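Glutathione s-transferase III (Zea mays, PDB 1AW9) detoxifies herbicides in maize as a phi-class glutathione transferase, probably by joining glutathione to electrophilic compounds with release of a halide. Local coordinates at the interface of chains A and B and the interface of chains A and C. Residues are numbered along the deposited sequence; one frame, centred on the assembly and turned at random. Chains: chain A/B/C, Glutathione s-transferase III.

Contact 1: the interface of chains A and B. Residues chain A 64-65, 69, 73; chain B 93, 96-97.
B:Val97 presses its CG1 methyl against one face of the A:Phe65 ring, and this is the core of the tightly packed part. CG1 lies 3.8 Å from the centre of the A:Phe65 ring, displaced toward the rim, in a CH-pi arrangement. The two side chains cross at roughly a right angle. With chi1 at 170°, B:Val97 points CG1 away from its backbone N and toward the ring, leaving CG2 to meet strand 62-65. There B:Val97 CG2 touches the carbonyl O of A:Phe65 at 3.5 Å and CB of A:Leu64 at 3.9 Å. A:Ala69, from helix 67-77, closes the other flank: its CB methyl abuts the carbonyl O of B:Glu96 at 3.3 Å, which brings the two helices close at this point. A:Leu64 and B:Ala93 share the close packing, CD2 of the leucine standing 3.7 Å from B:Ala93 CA. CD2 also lies over one face of the A:Tyr73 ring, offset toward its rim, so this one methyl touches both the partner helix and the tyrosine of its own chain.

The looser part is A:Tyr73, with 11 Å² hidden against 43 Å² for B:Val97; its CD1 stands 4.0 Å from B:Ala93 CA. B:Glu96 turns outward too, a bend at chi2 (-67°) carrying its carboxylate away from A:Ala69. The patch docks the N-terminal domain of one subunit on helix 92-122 of the other, part of the two-fold homodimer interface of this transferase.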
loop_
_atom_site.group_PDB
_atom_site.type_symbol
_atom_site.label_atom_id
_atom_site.label_comp_id
_atom_site.label_asym_id
_atom_site.label_seq_id
_atom_site.Cartn_x
_atom_site.Cartn_y
_atom_site.Cartn_z
ATOM N N LEU A 64 -13.481 -16.086 27.360
ATOM C CA LEU A 64 -13.895 -15.021 26.474
ATOM C C LEU A 64 -12.634 -14.459 25.876
ATOM O O LEU A 64 -11.542 -14.632 26.419
ATOM C CB LEU A 64 -14.661 -13.927 27.245
ATOM C CG LEU A 64 -15.988 -14.322 27.919
ATOM C CD1 LEU A 64 -15.710 -14.634 29.379
ATOM C CD2 LEU A 64 -17.055 -13.240 27.795
ATOM N N PHE A 65 -12.778 -13.889 24.698
ATOM C CA PHE A 65 -11.671 -13.250 24.000
ATOM C C PHE A 65 -12.384 -12.086 23.292
ATOM O O PHE A 65 -13.642 -12.067 23.228
ATOM C CB PHE A 65 -10.916 -14.223 23.076
ATOM C CG PHE A 65 -11.805 -15.003 22.150
ATOM C CD1 PHE A 65 -12.215 -14.467 20.930
ATOM C CD2 PHE A 65 -12.252 -16.263 22.499
ATOM C CE1 PHE A 65 -13.056 -15.182 20.083
ATOM C CE2 PHE A 65 -13.101 -16.993 21.653
ATOM C CZ PHE A 65 -13.501 -16.452 20.451
ATOM N N ALA A 69 -15.372 -7.495 24.330
ATOM C CA ALA A 69 -16.415 -8.448 24.696
ATOM C C ALA A 69 -16.176 -8.795 26.159
ATOM O O ALA A 69 -17.111 -8.924 26.948
ATOM C CB ALA A 69 -16.317 -9.686 23.841
ATOM N N TYR A 73 -18.837 -8.013 29.183
ATOM C CA TYR A 73 -19.299 -9.166 29.956
ATOM C C TYR A 73 -19.060 -8.942 31.450
ATOM O O TYR A 73 -19.963 -9.053 32.259
ATOM C CB TYR A 73 -18.565 -10.412 29.495
ATOM C CG TYR A 73 -18.679 -11.593 30.422
ATOM C CD1 TYR A 73 -19.775 -12.455 30.368
ATOM C CD2 TYR A 73 -17.642 -11.892 31.305
ATOM C CE1 TYR A 73 -19.822 -13.589 31.159
ATOM C CE2 TYR A 73 -17.681 -13.015 32.098
ATOM C CZ TYR A 73 -18.765 -13.862 32.015
ATOM O OH TYR A 73 -18.728 -15.017 32.761
ATOM N N ALA B 93 -21.664 -14.971 27.612
ATOM C CA ALA B 93 -20.255 -14.981 27.261
ATOM C C ALA B 93 -20.129 -15.153 25.758
ATOM O O ALA B 93 -19.339 -14.459 25.136
ATOM C CB ALA B 93 -19.536 -16.105 27.980
ATOM N N GLU B 96 -21.584 -11.904 23.700
ATOM C CA GLU B 96 -20.692 -10.743 23.659
ATOM C C GLU B 96 -19.445 -11.005 22.786
ATOM O O GLU B 96 -18.996 -10.121 22.046
ATOM C CB GLU B 96 -20.275 -10.319 25.068
ATOM C CG GLU B 96 -21.422 -9.981 26.005
ATOM C CD GLU B 96 -22.207 -8.741 25.621
ATOM O OE1 GLU B 96 -21.844 -8.019 24.663
ATOM O OE2 GLU B 96 -23.217 -8.500 26.300
ATOM N N VAL B 97 -18.899 -12.219 22.876
ATOM C CA VAL B 97 -17.745 -12.600 22.092
ATOM C C VAL B 97 -18.058 -12.581 20.597
ATOM O O VAL B 97 -17.349 -11.945 19.853
ATOM C CB VAL B 97 -17.234 -13.964 22.531
ATOM C CG1 VAL B 97 -16.209 -14.468 21.569
ATOM C CG2 VAL B 97 -16.606 -13.843 23.918
#

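Contact 2: the interface of chains A and C. Residues chain A 115, 119, 123; chain C 115, 119, 123.
Among A:Phe115, A:Val119, A:Leu123 and their chain C mates no N or O comes within bonding reach of the other chain, though neighbouring residues may add polar links; the contacts seen here are apolar. A:Phe115 and C:Phe115 approach from opposite directions and meet at their CE1-CZ rims. Their planes are about 38° apart and their centres about 4.8 Å apart, with a large offset, which rules out a parallel face-to-face stack. The rim carbons are modelled too close together, so the exact fit of the rings is doubtful. Chi1 of 171° swings each ring away from its backbone N and out from helix 92-122 toward the partner.

Beside the rings, valine and leucine reach toward each other tip to tip. CG1 of A:Val119 lies 4.2 Å from CD2 of C:Leu123, a light contact that the symmetry repeats with the chains exchanged. The leucines follow the helix in a non-helical segment, and their chi1 of -91° lies off a staggered value, so the methyl positions deserve caution.

The patch is a small apolar cluster around a symmetry axis. It belongs to the deposited six-chain assembly and may reflect crystal packing. Within one subunit the cluster is continuous: A:Val119 CG1 lies 3.8 Å from A:Leu123 CD2 and 3.8 Å from A:Phe115 CE1.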
loop_
_atom_site.group_PDB
_atom_site.type_symbol
_atom_site.label_atom_id
_atom_site.label_comp_id
_atom_site.label_asym_id
_atom_site.label_seq_id
_atom_site.Cartn_x
_atom_site.Cartn_y
_atom_site.Cartn_z
ATOM N N PHE A 115 1.848 1.655 17.644
ATOM C CA PHE A 115 2.672 0.644 17.047
ATOM C C PHE A 115 3.922 1.170 16.332
ATOM O O PHE A 115 5.007 0.605 16.466
ATOM C CB PHE A 115 1.893 -0.192 16.069
ATOM C CG PHE A 115 2.768 -1.075 15.299
ATOM C CD1 PHE A 115 3.424 -2.119 15.940
ATOM C CD2 PHE A 115 3.090 -0.773 13.979
ATOM C CE1 PHE A 115 4.394 -2.849 15.293
ATOM C CE2 PHE A 115 4.060 -1.497 13.319
ATOM C CZ PHE A 115 4.720 -2.540 13.981
ATOM N N VAL A 119 6.369 0.585 19.589
ATOM C CA VAL A 119 6.754 -0.808 19.380
ATOM C C VAL A 119 7.913 -1.032 18.399
ATOM O O VAL A 119 8.905 -1.679 18.735
ATOM C CB VAL A 119 5.541 -1.615 18.900
ATOM C CG1 VAL A 119 5.909 -3.111 18.708
ATOM C CG2 VAL A 119 4.367 -1.425 19.884
ATOM N N LEU A 123 11.887 -2.663 18.595
ATOM C CA LEU A 123 12.263 -3.836 17.836
ATOM C C LEU A 123 13.306 -3.543 16.754
ATOM O O LEU A 123 13.468 -4.319 15.813
ATOM C CB LEU A 123 11.017 -4.399 17.151
ATOM C CG LEU A 123 10.149 -5.455 17.823
ATOM C CD1 LEU A 123 10.223 -5.390 19.347
ATOM C CD2 LEU A 123 8.734 -5.237 17.294
ATOM N N PHE C 115 7.376 -10.397 12.448
ATOM C CA PHE C 115 6.526 -9.362 12.959
ATOM C C PHE C 115 5.024 -9.648 12.851
ATOM O O PHE C 115 4.267 -9.394 13.787
ATOM C CB PHE C 115 6.798 -8.046 12.284
ATOM C CG PHE C 115 5.796 -7.041 12.638
ATOM C CD1 PHE C 115 5.736 -6.562 13.941
ATOM C CD2 PHE C 115 4.792 -6.698 11.736
ATOM C CE1 PHE C 115 4.693 -5.764 14.354
ATOM C CE2 PHE C 115 3.743 -5.898 12.138
ATOM C CZ PHE C 115 3.690 -5.432 13.457
ATOM N N VAL C 119 4.750 -11.123 16.684
ATOM C CA VAL C 119 4.529 -9.884 17.425
ATOM C C VAL C 119 3.078 -9.384 17.455
ATOM O O VAL C 119 2.517 -9.146 18.524
ATOM C CB VAL C 119 5.420 -8.774 16.858
ATOM C CG1 VAL C 119 5.237 -7.453 17.653
ATOM C CG2 VAL C 119 6.890 -9.244 16.839
ATOM N N LEU C 123 0.086 -8.684 20.463
ATOM C CA LEU C 123 -0.448 -7.362 20.708
ATOM C C LEU C 123 -1.932 -7.237 20.351
ATOM O O LEU C 123 -2.440 -6.132 20.163
ATOM C CB LEU C 123 0.329 -6.353 19.860
ATOM C CG LEU C 123 1.567 -5.649 20.398
ATOM C CD1 LEU C 123 2.288 -6.467 21.467
ATOM C CD2 LEU C 123 2.448 -5.361 19.185
#

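Contact 3: the interface of chains A and B. Residues chain A 96-97, 100-101, 104; chain B 66, 68-69.
The A:His104 ring and the B:Glu66 carboxylate slide past each other in opposite directions, their planes turned 41° apart, with B:Glu66 OE1 3.4 Å from ring carbon CD2 of A:His104. At the ring edge, in its plane, lies OE1 of A:Glu100, which takes a hydrogen bond of 2.7 Å from A:His104 NE2. That bond is strongly bent, 115° at the hydrogen, and reaches the syn side of the carboxylate 33° out of its plane.

A:Glu100 OE1 is also held by water 1 at 2.5 Å. The water carries the link across: B:Arg68 binds it through backbone N at 3.0 Å and through guanidinium NH1 at 3.3 Å. While the water bridges their polar groups, A:Glu100 OE1 also lies directly against B:Arg68 CB (3.5 Å), the side chains crossing at about a right angle. The B:Arg68 cation and the histidine bond would probably ease the proximity of the two carboxylates, whose OE1 atoms, of A:Glu100 and B:Glu66, stand 4.4 Å apart.

The aliphatic parts pack directly: A:Glu100 CB meets B:Glu66 CG at 3.6 Å. Since B:Glu66 probably binds glutathione, contact with A:His104 and A:Glu100 likely helps place this residue, coupling dimer assembly to the active site of the neighbouring subunit.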
loop_
_atom_site.group_PDB
_atom_site.type_symbol
_atom_site.label_atom_id
_atom_site.label_comp_id
_atom_site.label_asym_id
_atom_site.label_seq_id
_atom_site.Cartn_x
_atom_site.Cartn_y
_atom_site.Cartn_z
ATOM N N GLU A 96 -24.104 3.492 24.001
ATOM C CA GLU A 96 -23.915 2.530 22.913
ATOM C C GLU A 96 -23.175 3.158 21.711
ATOM O O GLU A 96 -22.320 2.514 21.091
ATOM C CB GLU A 96 -25.251 1.936 22.464
ATOM C CG GLU A 96 -26.046 1.240 23.555
ATOM C CD GLU A 96 -25.408 -0.026 24.092
ATOM O OE1 GLU A 96 -24.362 -0.489 23.579
ATOM O OE2 GLU A 96 -25.975 -0.557 25.059
ATOM N N VAL A 97 -23.506 4.411 21.396
ATOM C CA VAL A 97 -22.868 5.122 20.311
ATOM C C VAL A 97 -21.376 5.320 20.576
ATOM O O VAL A 97 -20.577 4.962 19.743
ATOM C CB VAL A 97 -23.566 6.451 20.067
ATOM C CG1 VAL A 97 -22.767 7.291 19.124
ATOM C CG2 VAL A 97 -24.946 6.192 19.464
ATOM N N GLU A 100 -19.082 2.130 20.267
ATOM C CA GLU A 100 -18.776 1.846 18.887
ATOM C C GLU A 100 -17.809 2.890 18.285
ATOM O O GLU A 100 -16.908 2.545 17.492
ATOM C CB GLU A 100 -20.064 1.792 18.107
ATOM C CG GLU A 100 -20.707 0.493 18.239
ATOM C CD GLU A 100 -19.869 -0.591 17.544
ATOM O OE1 GLU A 100 -19.823 -0.589 16.289
ATOM O OE2 GLU A 100 -19.250 -1.427 18.240
ATOM N N VAL A 101 -17.983 4.166 18.634
ATOM C CA VAL A 101 -17.077 5.191 18.119
ATOM C C VAL A 101 -15.631 4.834 18.494
ATOM O O VAL A 101 -14.720 4.937 17.667
ATOM C CB VAL A 101 -17.447 6.618 18.633
ATOM C CG1 VAL A 101 -16.368 7.619 18.257
ATOM C CG2 VAL A 101 -18.756 7.052 18.030
ATOM N N HIS A 104 -14.537 1.797 16.301
ATOM C CA HIS A 104 -14.363 2.093 14.894
ATOM C C HIS A 104 -13.659 3.350 14.480
ATOM O O HIS A 104 -13.294 3.478 13.309
ATOM C CB HIS A 104 -15.699 2.033 14.198
ATOM C CG HIS A 104 -16.334 0.700 14.331
ATOM N ND1 HIS A 104 -15.638 -0.468 14.075
ATOM C CD2 HIS A 104 -17.536 0.327 14.825
ATOM C CE1 HIS A 104 -16.382 -1.503 14.414
ATOM N NE2 HIS A 104 -17.539 -1.052 14.874
ATOM N N GLU B 66 -23.700 4.616 14.006
ATOM C CA GLU B 66 -22.858 3.403 14.181
ATOM C C GLU B 66 -23.936 2.310 14.125
ATOM O O GLU B 66 -24.691 2.126 15.068
ATOM C CB GLU B 66 -22.124 3.341 15.528
ATOM C CG GLU B 66 -21.004 4.366 15.730
ATOM C CD GLU B 66 -19.977 4.313 14.611
ATOM O OE1 GLU B 66 -19.128 3.373 14.579
ATOM O OE2 GLU B 66 -20.046 5.223 13.746
ATOM N N ARG B 68 -24.084 -0.817 14.530
ATOM C CA ARG B 68 -24.112 -1.761 15.640
ATOM C C ARG B 68 -24.577 -1.106 16.940
ATOM O O ARG B 68 -25.116 -1.782 17.807
ATOM C CB ARG B 68 -22.738 -2.410 15.839
ATOM C CG ARG B 68 -22.282 -3.220 14.654
ATOM C CD ARG B 68 -20.905 -3.831 14.853
ATOM N NE ARG B 68 -20.527 -4.501 13.612
ATOM C CZ ARG B 68 -20.143 -3.857 12.518
ATOM N NH1 ARG B 68 -20.037 -2.528 12.544
ATOM N NH2 ARG B 68 -20.080 -4.495 11.354
ATOM N N ALA B 69 -24.322 0.187 17.113
ATOM C CA ALA B 69 -24.786 0.862 18.320
ATOM C C ALA B 69 -26.299 0.974 18.187
ATOM O O ALA B 69 -27.042 0.794 19.150
ATOM C CB ALA B 69 -24.166 2.232 18.425
HETATM O O HOH W 1 -21.233 -0.029 14.264
#

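Contacts 1 and 3 belong to the same two-fold A-B interface, with C-alpha centres about 17 Å apart. In both, helix 92-122 of one subunit meets helix 67-77 of the other, with the chains exchanged; contact 1 adds strand 62-65 and contact 3 adds B:Glu66. Residues 69, 96 and 97 recur in both, so contact 3 extends the symmetry mate of contact 1 toward the probable glutathione site. The C-alpha centre of contact 2 lies about 25 Å from that of contact 1 and 28 Å from that of contact 3, near the C-terminal end of helix 92-122. That long helix thus serves the homodimer along one stretch and an A-C association, possibly crystalline, along another.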